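Local coordinates for protein tyrosine--tRNA ligase, mitochondrial (Emericella nidulans, PDB 5IHX) that probably attaches L-tyrosine to its cognate mitochondrial tRNA at the cost of ATP, as a class I aminoacyl-tRNA synthetase, and is captured here with tyrosine bound, at residues Trp92-Gly97 and Ser146-Gly151; Leu85-Leu90 and Val100-Gly105; Lys329-Leu334 and Tyr361-Leu366; Pro77-Gly82 and His137-Lys142. One frame throughout, in Å; residues are numbered along the deposited sequence.

Interaction 1 (Trp92-Gly97 and Ser146-Gly151)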
# COMPACT_ATOMS: atom_id res chain seq x y z
N TRP A 92 -18.32 -23.13 18.52
CA TRP A 92 -19.26 -22.83 19.58
C TRP A 92 -20.22 -21.73 19.14
O TRP A 92 -21.44 -21.84 19.34
CB TRP A 92 -18.53 -22.41 20.85
CG TRP A 92 -18.05 -23.56 21.68
CD1 TRP A 92 -16.76 -23.86 22.00
CD2 TRP A 92 -18.87 -24.57 22.28
NE1 TRP A 92 -16.72 -24.99 22.78
CE2 TRP A 92 -18.00 -25.45 22.97
CE3 TRP A 92 -20.24 -24.82 22.32
CZ2 TRP A 92 -18.47 -26.55 23.67
CZ3 TRP A 92 -20.70 -25.91 23.02
CH2 TRP A 92 -19.82 -26.77 23.69
N GLY A 93 -19.67 -20.67 18.57
CA GLY A 93 -20.47 -19.57 18.06
C GLY A 93 -21.55 -20.05 17.10
O GLY A 93 -22.70 -19.65 17.20
N TYR A 94 -21.16 -20.93 16.18
CA TYR A 94 -22.09 -21.45 15.18
C TYR A 94 -23.27 -22.16 15.83
O TYR A 94 -24.42 -21.85 15.53
CB TYR A 94 -21.37 -22.40 14.22
CG TYR A 94 -22.27 -23.01 13.17
CD1 TYR A 94 -22.93 -22.21 12.24
CD2 TYR A 94 -22.46 -24.39 13.10
CE1 TYR A 94 -23.75 -22.77 11.27
CE2 TYR A 94 -23.29 -24.95 12.14
CZ TYR A 94 -23.93 -24.14 11.23
OH TYR A 94 -24.75 -24.70 10.28
N VAL A 95 -22.98 -23.11 16.71
CA VAL A 95 -24.05 -23.89 17.34
C VAL A 95 -24.82 -23.07 18.37
O VAL A 95 -25.89 -23.47 18.82
CB VAL A 95 -23.50 -25.18 18.00
CG1 VAL A 95 -22.79 -26.05 16.97
CG2 VAL A 95 -22.57 -24.86 19.16
N TRP A 96 -24.27 -21.91 18.74
CA TRP A 96 -24.98 -20.97 19.60
C TRP A 96 -25.90 -20.04 18.81
O TRP A 96 -26.67 -19.27 19.39
CB TRP A 96 -23.99 -20.14 20.43
CG TRP A 96 -23.71 -20.74 21.76
CD1 TRP A 96 -23.21 -21.99 22.01
CD2 TRP A 96 -23.91 -20.13 23.04
NE1 TRP A 96 -23.09 -22.19 23.36
CE2 TRP A 96 -23.51 -21.06 24.02
CE3 TRP A 96 -24.39 -18.88 23.45
CZ2 TRP A 96 -23.58 -20.79 25.38
CZ3 TRP A 96 -24.45 -18.61 24.81
CH2 TRP A 96 -24.05 -19.56 25.75
N GLY A 97 -25.82 -20.12 17.48
CA GLY A 97 -26.68 -19.32 16.62
C GLY A 97 -26.10 -17.96 16.28
O GLY A 97 -26.81 -17.09 15.77
N SER A 146 -18.22 -30.51 9.27
CA SER A 146 -17.92 -31.37 10.41
C SER A 146 -18.40 -30.76 11.73
O SER A 146 -18.88 -31.46 12.61
CB SER A 146 -16.42 -31.64 10.50
OG SER A 146 -15.96 -32.39 9.39
N ILE A 147 -18.25 -29.44 11.86
CA ILE A 147 -18.71 -28.74 13.05
C ILE A 147 -20.21 -28.92 13.24
O ILE A 147 -20.68 -29.14 14.36
CB ILE A 147 -18.35 -27.24 12.97
CG1 ILE A 147 -16.86 -27.04 13.25
CG2 ILE A 147 -19.19 -26.42 13.96
CD1 ILE A 147 -16.34 -25.65 12.92
N GLU A 148 -20.96 -28.84 12.15
CA GLU A 148 -22.40 -29.01 12.20
C GLU A 148 -22.74 -30.45 12.62
O GLU A 148 -23.59 -30.67 13.48
CB GLU A 148 -23.04 -28.68 10.86
CG GLU A 148 -24.55 -28.88 10.82
CD GLU A 148 -25.17 -28.42 9.51
OE1 GLU A 148 -24.54 -27.61 8.79
OE2 GLU A 148 -26.30 -28.86 9.20
N ARG A 149 -22.07 -31.41 12.00
CA ARG A 149 -22.27 -32.82 12.32
C ARG A 149 -21.90 -33.10 13.78
O ARG A 149 -22.64 -33.76 14.50
CB ARG A 149 -21.44 -33.71 11.39
CG ARG A 149 -21.23 -35.14 11.90
CD ARG A 149 -20.41 -35.98 10.94
NE ARG A 149 -19.09 -35.41 10.70
CZ ARG A 149 -18.09 -35.41 11.59
NH1 ARG A 149 -18.27 -35.94 12.79
NH2 ARG A 149 -16.92 -34.86 11.28
N TYR A 150 -20.75 -32.60 14.20
CA TYR A 150 -20.27 -32.81 15.57
C TYR A 150 -21.20 -32.14 16.58
O TYR A 150 -21.44 -32.67 17.66
CB TYR A 150 -18.84 -32.29 15.71
CG TYR A 150 -18.20 -32.56 17.05
CD1 TYR A 150 -17.89 -33.85 17.44
CD2 TYR A 150 -17.89 -31.52 17.91
CE1 TYR A 150 -17.29 -34.10 18.67
CE2 TYR A 150 -17.29 -31.75 19.14
CZ TYR A 150 -16.99 -33.05 19.51
OH TYR A 150 -16.40 -33.28 20.73
N GLY A 151 -21.72 -30.97 16.23
CA GLY A 151 -22.68 -30.28 17.07
C GLY A 151 -23.95 -31.10 17.23
O GLY A 151 -24.51 -31.18 18.32
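Tyr94 reaches from the last turns of helix 84-95 to Ile147 and Glu148 on helix 126-153. Its CB points toward that helix. CG lies anti to the backbone N (chi1 178°), which directs the ring at helix 126-153. CD2 then meets the methyl CG2 of Ile147 at 3.9 Å. The approach is oblique to the ring. One atom further on, CE2 lies 4.0 Å from CB of Glu148, which sits at the ring edge, near its plane. The tip OH comes to 3.3 Å from Glu148 OE1. The Glu148 chain is extended beyond CG and carries its carboxylate obliquely across the phenol end, the two planes 46° apart. The carboxylate has stronger partners than the phenol: OE1 forms salt bridges to Arg164 and Arg158.

Val95 makes the second touch. Its CG1 rests 4.2 Å from CA of Gly151. The CA atoms of these two residues are 6.5 Å apart, so the helices come close where Gly151 has no side chain. Gly97, with positive phi, closes the last turn in a Schellman motif, just after these contacts.

The chemistry is therefore mostly apolar, and buried but for the partly exposed Glu148. The two arginines would offset the charge of Glu148. They probably keep it ionised beside the Tyr94 hydroxyl.

Interaction 2 (Leu85-Leu90 and Val100-Gly105). With TYR (tyrosine), chain C.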
# COMPACT_ATOMS: atom_id res chain seq x y z
N LEU A 85 -7.92 -23.60 18.18
CA LEU A 85 -8.68 -22.98 19.28
C LEU A 85 -9.54 -21.81 18.81
O LEU A 85 -10.70 -21.70 19.21
CB LEU A 85 -7.75 -22.55 20.42
CG LEU A 85 -7.03 -23.68 21.17
CD1 LEU A 85 -6.35 -23.14 22.42
CD2 LEU A 85 -7.96 -24.84 21.51
N PRO A 86 -9.00 -20.92 17.97
CA PRO A 86 -9.90 -19.88 17.44
C PRO A 86 -11.08 -20.46 16.67
O PRO A 86 -12.17 -19.89 16.68
CB PRO A 86 -8.99 -19.07 16.52
CG PRO A 86 -7.63 -19.26 17.07
CD PRO A 86 -7.60 -20.66 17.60
N PHE A 87 -10.88 -21.60 16.02
CA PHE A 87 -11.96 -22.22 15.26
C PHE A 87 -12.88 -23.03 16.17
O PHE A 87 -14.05 -23.25 15.83
CB PHE A 87 -11.39 -23.09 14.14
CG PHE A 87 -10.65 -22.29 13.10
CD1 PHE A 87 -11.30 -21.33 12.36
CD2 PHE A 87 -9.30 -22.51 12.86
CE1 PHE A 87 -10.63 -20.58 11.41
CE2 PHE A 87 -8.62 -21.77 11.91
CZ PHE A 87 -9.29 -20.81 11.18
N MET A 88 -12.38 -23.46 17.32
CA MET A 88 -13.24 -24.05 18.34
C MET A 88 -14.20 -22.98 18.85
O MET A 88 -15.36 -23.26 19.14
CB MET A 88 -12.43 -24.64 19.50
CG MET A 88 -11.57 -25.84 19.13
SD MET A 88 -12.48 -27.22 18.42
CE MET A 88 -13.72 -27.52 19.69
N VAL A 89 -13.71 -21.74 18.96
CA VAL A 89 -14.55 -20.62 19.35
C VAL A 89 -15.66 -20.38 18.32
O VAL A 89 -16.81 -20.16 18.68
CB VAL A 89 -13.73 -19.32 19.53
CG1 VAL A 89 -14.63 -18.10 19.67
CG2 VAL A 89 -12.82 -19.44 20.75
N LEU A 90 -15.30 -20.43 17.04
CA LEU A 90 -16.28 -20.24 15.98
C LEU A 90 -17.27 -21.40 15.93
O LEU A 90 -18.45 -21.21 15.63
CB LEU A 90 -15.60 -20.08 14.61
CG LEU A 90 -14.69 -18.87 14.39
CD1 LEU A 90 -14.24 -18.82 12.94
CD2 LEU A 90 -15.36 -17.56 14.79
N VAL A 100 -20.94 -16.80 12.13
CA VAL A 100 -19.49 -16.92 12.20
C VAL A 100 -18.87 -16.89 10.82
O VAL A 100 -19.49 -17.35 9.85
CB VAL A 100 -19.07 -18.21 12.93
CG1 VAL A 100 -19.69 -18.26 14.31
CG2 VAL A 100 -19.45 -19.45 12.12
N THR A 101 -17.67 -16.35 10.72
CA THR A 101 -16.98 -16.26 9.44
C THR A 101 -15.56 -16.79 9.56
O THR A 101 -14.80 -16.39 10.44
CB THR A 101 -16.93 -14.80 8.93
OG1 THR A 101 -18.26 -14.31 8.75
CG2 THR A 101 -16.18 -14.71 7.60
N PHE A 102 -15.22 -17.71 8.66
CA PHE A 102 -13.85 -18.18 8.50
C PHE A 102 -13.21 -17.38 7.39
O PHE A 102 -13.65 -17.45 6.24
CB PHE A 102 -13.81 -19.68 8.17
CG PHE A 102 -14.42 -20.56 9.22
CD1 PHE A 102 -13.62 -21.36 10.02
CD2 PHE A 102 -15.79 -20.60 9.41
CE1 PHE A 102 -14.17 -22.18 10.99
CE2 PHE A 102 -16.35 -21.42 10.38
CZ PHE A 102 -15.53 -22.21 11.17
N LEU A 103 -12.16 -16.64 7.72
CA LEU A 103 -11.48 -15.80 6.73
C LEU A 103 -10.17 -16.44 6.29
O LEU A 103 -9.25 -16.59 7.08
CB LEU A 103 -11.22 -14.41 7.30
CG LEU A 103 -10.52 -13.44 6.34
CD1 LEU A 103 -11.43 -13.12 5.16
CD2 LEU A 103 -10.11 -12.18 7.06
N LEU A 104 -10.10 -16.79 5.01
CA LEU A 104 -8.89 -17.34 4.43
C LEU A 104 -8.07 -16.19 3.86
O LEU A 104 -8.52 -15.48 2.96
CB LEU A 104 -9.22 -18.38 3.36
CG LEU A 104 -8.05 -19.11 2.71
CD1 LEU A 104 -7.21 -19.87 3.73
CD2 LEU A 104 -8.56 -20.06 1.63
N GLY A 105 -6.86 -16.02 4.38
CA GLY A 105 -6.02 -14.90 4.00
C GLY A 105 -5.22 -15.15 2.74
O GLY A 105 -3.99 -15.16 2.77
N TYR C . -2.74 -12.62 10.64
CA TYR C . -3.34 -13.90 11.12
C TYR C . -2.26 -14.96 11.33
O TYR C . -2.41 -15.87 12.14
CB TYR C . -4.39 -14.40 10.13
CG TYR C . -5.39 -13.35 9.74
CD1 TYR C . -6.29 -12.83 10.67
CD2 TYR C . -5.45 -12.87 8.43
CE1 TYR C . -7.20 -11.86 10.31
CE2 TYR C . -6.36 -11.90 8.07
CZ TYR C . -7.24 -11.40 9.01
OH TYR C . -8.15 -10.44 8.65
OXT TYR C . -1.22 -14.94 10.67
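Aromatic contact comes first: Phe87 of helix 84-95 meets Phe102 of strand 100-104 rim to rim. The ring planes are nearly parallel, at 10°, but neither ring lies over the face of the other. Their centroids are 5.4 Å apart, and CD1 of Phe87 is 3.3 Å from CD1 of Phe102.

A CH-pi contact covers one face of Phe102. Leu90 CD1 sits 3.8 Å from the ring centroid and only 9° off the normal. The same CD1 also comes to 3.5 Å from Thr101 O.

Near the start of the strand, the apolar pair is Leu90 CD2 and Val100 CB, 4.2 Å apart. Here a methyl also meets a backbone carbonyl: Val100 CG1 lies 3.5 Å from the O of Leu90.

Further along the strand, Leu103 turns away from the helix to the bound tyrosine. Its CD2 is 3.1 Å from the ligand OH.

Helix and strand run nearly antiparallel, at 151°, and the axes of these short segments approach to 9.5 Å. This is the return half of the beta-alpha-beta unit of strand 68-72, helix 84-95 and strand 100-104, part of the Rossmann-type catalytic domain of class I synthetases.

Interaction 3 (Lys329-Leu334 and Tyr361-Leu366)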
# COMPACT_ATOMS: atom_id res chain seq x y z
N LYS A 329 -11.97 -29.51 27.75
CA LYS A 329 -12.84 -28.34 27.72
C LYS A 329 -12.64 -27.51 26.45
O LYS A 329 -13.59 -26.97 25.90
CB LYS A 329 -12.61 -27.47 28.96
CG LYS A 329 -13.04 -28.14 30.25
CD LYS A 329 -12.59 -27.34 31.47
CE LYS A 329 -13.09 -27.97 32.76
NZ LYS A 329 -12.56 -27.27 33.96
N MET A 330 -11.39 -27.42 25.99
CA MET A 330 -11.06 -26.56 24.86
C MET A 330 -11.28 -27.23 23.50
O MET A 330 -11.63 -26.56 22.53
CB MET A 330 -9.61 -26.08 24.96
CG MET A 330 -9.33 -25.18 26.16
SD MET A 330 -7.71 -24.37 26.12
CE MET A 330 -6.62 -25.77 25.85
N PHE A 331 -11.05 -28.55 23.43
CA PHE A 331 -11.05 -29.26 22.15
C PHE A 331 -12.30 -30.11 21.87
O PHE A 331 -12.37 -30.75 20.83
CB PHE A 331 -9.81 -30.16 22.06
CG PHE A 331 -8.54 -29.41 21.80
CD1 PHE A 331 -8.27 -28.90 20.54
CD2 PHE A 331 -7.60 -29.23 22.80
CE1 PHE A 331 -7.10 -28.22 20.28
CE2 PHE A 331 -6.42 -28.56 22.55
CZ PHE A 331 -6.17 -28.05 21.29
N THR A 332 -13.26 -30.13 22.79
CA THR A 332 -14.47 -30.94 22.60
C THR A 332 -15.73 -30.18 22.98
O THR A 332 -15.67 -29.13 23.63
CB THR A 332 -14.42 -32.25 23.41
OG1 THR A 332 -14.92 -32.01 24.74
CG2 THR A 332 -13.00 -32.80 23.49
N PHE A 333 -16.88 -30.73 22.58
CA PHE A 333 -18.19 -30.20 22.95
C PHE A 333 -18.78 -30.97 24.14
O PHE A 333 -19.96 -30.83 24.46
CB PHE A 333 -19.16 -30.27 21.76
CG PHE A 333 -19.02 -29.13 20.77
CD1 PHE A 333 -19.89 -29.04 19.70
CD2 PHE A 333 -18.01 -28.18 20.89
CE1 PHE A 333 -19.78 -28.01 18.78
CE2 PHE A 333 -17.90 -27.15 19.98
CZ PHE A 333 -18.78 -27.06 18.92
N LEU A 334 -17.95 -31.79 24.78
CA LEU A 334 -18.38 -32.57 25.94
C LEU A 334 -18.90 -31.64 27.04
O LEU A 334 -18.22 -30.67 27.39
CB LEU A 334 -17.24 -33.42 26.48
CG LEU A 334 -16.84 -34.67 25.68
CD1 LEU A 334 -15.51 -35.20 26.19
CD2 LEU A 334 -17.91 -35.75 25.78
N TYR A 361 -10.71 -39.40 21.15
CA TYR A 361 -11.85 -39.89 20.39
C TYR A 361 -12.70 -38.73 19.87
O TYR A 361 -13.03 -38.68 18.68
CB TYR A 361 -12.71 -40.82 21.24
CG TYR A 361 -13.89 -41.41 20.49
CD1 TYR A 361 -13.79 -42.64 19.88
CD2 TYR A 361 -15.09 -40.71 20.39
CE1 TYR A 361 -14.86 -43.18 19.18
CE2 TYR A 361 -16.16 -41.23 19.70
CZ TYR A 361 -16.04 -42.47 19.09
OH TYR A 361 -17.11 -42.99 18.40
N GLU A 362 -13.05 -37.82 20.77
CA GLU A 362 -13.89 -36.68 20.41
C GLU A 362 -13.29 -35.85 19.29
O GLU A 362 -13.98 -35.50 18.34
CB GLU A 362 -14.14 -35.80 21.64
CG GLU A 362 -15.12 -36.39 22.64
CD GLU A 362 -16.52 -36.52 22.07
OE1 GLU A 362 -17.16 -37.56 22.30
OE2 GLU A 362 -16.98 -35.57 21.39
N PHE A 363 -12.01 -35.53 19.40
CA PHE A 363 -11.39 -34.65 18.42
C PHE A 363 -11.22 -35.35 17.08
O PHE A 363 -11.37 -34.72 16.03
CB PHE A 363 -10.03 -34.14 18.92
CG PHE A 363 -9.46 -33.06 18.05
CD1 PHE A 363 -9.91 -31.76 18.16
CD2 PHE A 363 -8.48 -33.35 17.11
CE1 PHE A 363 -9.39 -30.76 17.35
CE2 PHE A 363 -7.96 -32.36 16.31
CZ PHE A 363 -8.41 -31.07 16.43
N VAL A 364 -10.91 -36.64 17.10
CA VAL A 364 -10.80 -37.40 15.86
C VAL A 364 -12.17 -37.48 15.19
O VAL A 364 -12.28 -37.38 13.98
CB VAL A 364 -10.23 -38.81 16.09
CG1 VAL A 364 -10.44 -39.70 14.87
CG2 VAL A 364 -8.75 -38.73 16.42
N GLU A 365 -13.22 -37.66 15.99
CA GLU A 365 -14.57 -37.70 15.43
C GLU A 365 -14.93 -36.36 14.79
O GLU A 365 -15.49 -36.32 13.70
CB GLU A 365 -15.61 -38.05 16.50
CG GLU A 365 -17.04 -38.05 15.95
CD GLU A 365 -18.06 -38.59 16.93
OE1 GLU A 365 -17.69 -38.89 18.08
OE2 GLU A 365 -19.24 -38.73 16.53
N LEU A 366 -14.59 -35.27 15.48
CA LEU A 366 -14.85 -33.93 14.94
C LEU A 366 -14.17 -33.74 13.59
O LEU A 366 -14.81 -33.33 12.63
CB LEU A 366 -14.37 -32.85 15.92
CG LEU A 366 -14.29 -31.42 15.37
CD1 LEU A 366 -15.65 -30.92 14.87
CD2 LEU A 366 -13.73 -30.47 16.42
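Phe331 and Phe363 stand almost perpendicular, in an offset edge-to-face stack. The edge of Phe331 is turned toward the face of Phe363. The planes make 89° and the centroids are 5.7 Å apart. The nearest ring atoms are Phe331 CD1 and Phe363 CE1, at 3.9 Å. CG of Phe363 is anti to the backbone N (chi1 -171°), and this brings the ring over to the last turn of helix 321-331. The backbone takes part as well: Phe331 O lies in the plane of the Phe363 ring, at its edge, 3.8 Å from CD1.

Thr332 and Glu362 cross at about a right angle. The methyl CG2 of Thr332 touches Glu362 CB at 3.7 Å. The hydroxyl does a different job. Thr332 OG1 accepts a bond from Leu334 N at 3.0 Å, which makes an ST turn, and is hydrogen-bonded to Leu328 O. These bonds hold the turn that presents Leu334.

Leu334 crosses Glu362 obliquely, with its CD1 3.8 Å from Glu362 CG. The Glu362 chain bends at chi2, and its carboxylate is used outside this pair. OE1 makes a salt bridge to Lys153. OE2 is hydrogen-bonded to Tyr150 and His154. The buried acid is thus met by several polar partners, and a positive charge nearby would help to keep it ionised.

The motif is an ST turn following the last turn of helix 321-331. An edge-to-face aromatic pair packs it on helix 354-368, in the helical region that follows the nucleotide-binding fold.

Interaction 4 (Pro77-Gly82 and His137-Lys142)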
# COMPACT_ATOMS: atom_id res chain seq x y z
N PRO A 77 -0.50 -26.56 2.86
CA PRO A 77 -1.71 -27.11 2.24
C PRO A 77 -2.76 -27.53 3.27
O PRO A 77 -3.90 -27.82 2.92
CB PRO A 77 -1.19 -28.33 1.47
CG PRO A 77 0.06 -28.71 2.16
CD PRO A 77 0.67 -27.44 2.67
N SER A 78 -2.36 -27.54 4.54
CA SER A 78 -3.22 -28.00 5.62
C SER A 78 -3.02 -27.17 6.88
O SER A 78 -1.93 -26.65 7.13
CB SER A 78 -2.97 -29.47 5.92
OG SER A 78 -3.62 -29.86 7.12
N MET A 79 -4.08 -27.06 7.67
CA MET A 79 -3.96 -26.57 9.03
C MET A 79 -3.49 -27.70 9.94
O MET A 79 -3.54 -28.87 9.56
CB MET A 79 -5.31 -26.03 9.52
CG MET A 79 -5.77 -24.78 8.79
SD MET A 79 -7.25 -24.07 9.52
CE MET A 79 -8.43 -25.37 9.16
N HIS A 80 -3.04 -27.34 11.14
CA HIS A 80 -2.66 -28.31 12.15
C HIS A 80 -3.34 -27.95 13.46
O HIS A 80 -4.04 -26.95 13.55
CB HIS A 80 -1.14 -28.37 12.31
CG HIS A 80 -0.50 -27.03 12.53
ND1 HIS A 80 -0.21 -26.55 13.78
CD2 HIS A 80 -0.09 -26.09 11.65
CE1 HIS A 80 0.35 -25.35 13.67
NE2 HIS A 80 0.43 -25.05 12.38
N VAL A 81 -3.12 -28.77 14.48
CA VAL A 81 -3.81 -28.63 15.75
C VAL A 81 -3.57 -27.24 16.36
O VAL A 81 -4.42 -26.73 17.10
CB VAL A 81 -3.39 -29.74 16.74
CG1 VAL A 81 -3.94 -29.48 18.14
CG2 VAL A 81 -3.85 -31.09 16.23
N GLY A 82 -2.43 -26.65 16.06
CA GLY A 82 -2.09 -25.33 16.57
C GLY A 82 -3.00 -24.20 16.09
O GLY A 82 -2.98 -23.11 16.66
N HIS A 137 -8.80 -24.11 1.50
CA HIS A 137 -10.19 -23.73 1.26
C HIS A 137 -11.11 -24.94 1.37
O HIS A 137 -12.17 -24.88 2.00
CB HIS A 137 -10.33 -23.07 -0.11
CG HIS A 137 -11.72 -22.60 -0.42
ND1 HIS A 137 -12.12 -21.30 -0.21
CD2 HIS A 137 -12.79 -23.26 -0.92
CE1 HIS A 137 -13.39 -21.17 -0.57
NE2 HIS A 137 -13.82 -22.35 -1.00
N MET A 138 -10.70 -26.05 0.76
CA MET A 138 -11.47 -27.29 0.83
C MET A 138 -11.56 -27.80 2.26
O MET A 138 -12.62 -28.24 2.71
CB MET A 138 -10.83 -28.36 -0.05
CG MET A 138 -10.99 -28.13 -1.55
SD MET A 138 -9.97 -29.26 -2.53
CE MET A 138 -10.56 -30.86 -1.94
N GLN A 139 -10.45 -27.73 2.98
CA GLN A 139 -10.39 -28.23 4.34
C GLN A 139 -11.29 -27.42 5.27
O GLN A 139 -11.92 -27.97 6.18
CB GLN A 139 -8.96 -28.22 4.86
CG GLN A 139 -8.82 -28.72 6.29
CD GLN A 139 -7.38 -28.88 6.72
OE1 GLN A 139 -6.74 -27.92 7.15
NE2 GLN A 139 -6.87 -30.10 6.63
N LEU A 140 -11.36 -26.12 5.04
CA LEU A 140 -12.19 -25.23 5.85
C LEU A 140 -13.67 -25.48 5.57
O LEU A 140 -14.50 -25.44 6.48
CB LEU A 140 -11.83 -23.77 5.58
CG LEU A 140 -10.50 -23.30 6.16
CD1 LEU A 140 -10.10 -21.96 5.58
CD2 LEU A 140 -10.59 -23.20 7.68
N LYS A 141 -14.00 -25.74 4.31
CA LYS A 141 -15.36 -26.10 3.94
C LYS A 141 -15.73 -27.39 4.67
O LYS A 141 -16.81 -27.51 5.26
CB LYS A 141 -15.48 -26.28 2.43
CG LYS A 141 -15.67 -24.98 1.66
CD LYS A 141 -16.36 -25.21 0.32
CE LYS A 141 -17.78 -24.67 0.32
NZ LYS A 141 -18.57 -25.15 -0.85
N LYS A 142 -14.82 -28.35 4.61
CA LYS A 142 -14.99 -29.65 5.27
C LYS A 142 -15.15 -29.49 6.78
O LYS A 142 -16.02 -30.12 7.39
CB LYS A 142 -13.79 -30.54 4.94
CG LYS A 142 -13.81 -31.93 5.55
CD LYS A 142 -12.64 -32.75 5.01
CE LYS A 142 -12.55 -34.13 5.66
NZ LYS A 142 -12.04 -34.06 7.06
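Gln139 of helix 126-153 hydrogen-bonds to Ser78 and Met79 of the loop. Gln139 OE1 accepts from Met79 N at 2.8 Å. The bond is nearly straight, with an N-H...O angle of 165°. It lies in the carbonyl plane, on a lone pair of OE1. The other end of the same amide gives a weak bond, from NE2 to Ser78 OG at 3.3 Å. Gln139 is extended, with CG anti to the backbone N (chi1 180°), which carries the amide to the loop backbone. The strong bond to OE1 and the weak one from NE2 would together tend to fix the amide's rotation. Ser78 OG also donates to Met79 O at 2.6 Å, so the serine links the loop to itself and to the glutamine.

Apolar contact involves the Met79 side chain. It bends at chi3 (-66°) and crosses Leu140 at about a right angle. Its methyl CE is 3.4 Å from Leu140 CD2, tighter than usual, and SD is 3.9 Å from the same methyl. Leu140 also touches Leu104 and Leu166 of the sheet.

Backbone bonds from Met79 to Leu302 and from Val81 to Ile300 tie the loop to a further part of the chain. Residues 80-83 read His-Val-Gly-His, the HIGH signature motif, between strand 68-72 and helix 84-95, as expected for class I synthetases.

Overall arrangement
All four contacts are mainly buried. Interaction 2 is the most central, its centre about 4 Å from the centre of the chain; those of interactions 1, 3 and 4 lie about 13 to 16 Å out. Helix 84-95 serves interactions 1 and 2, and helix 126-153 serves interactions 1 and 4. Phe102 bridges interactions 1, 2 and 4, touching Ile147 and Leu140. Interaction 3 is reached through Tyr150 and Arg149, which probably hydrogen-bond to Glu362 and Leu366. The chemistry changes with place. Interaction 2 is aromatic and aliphatic in its side chains. Interactions 1 and 3 add a carboxylate met by outside partners. Only interaction 4 has clear hydrogen bonds between its segments.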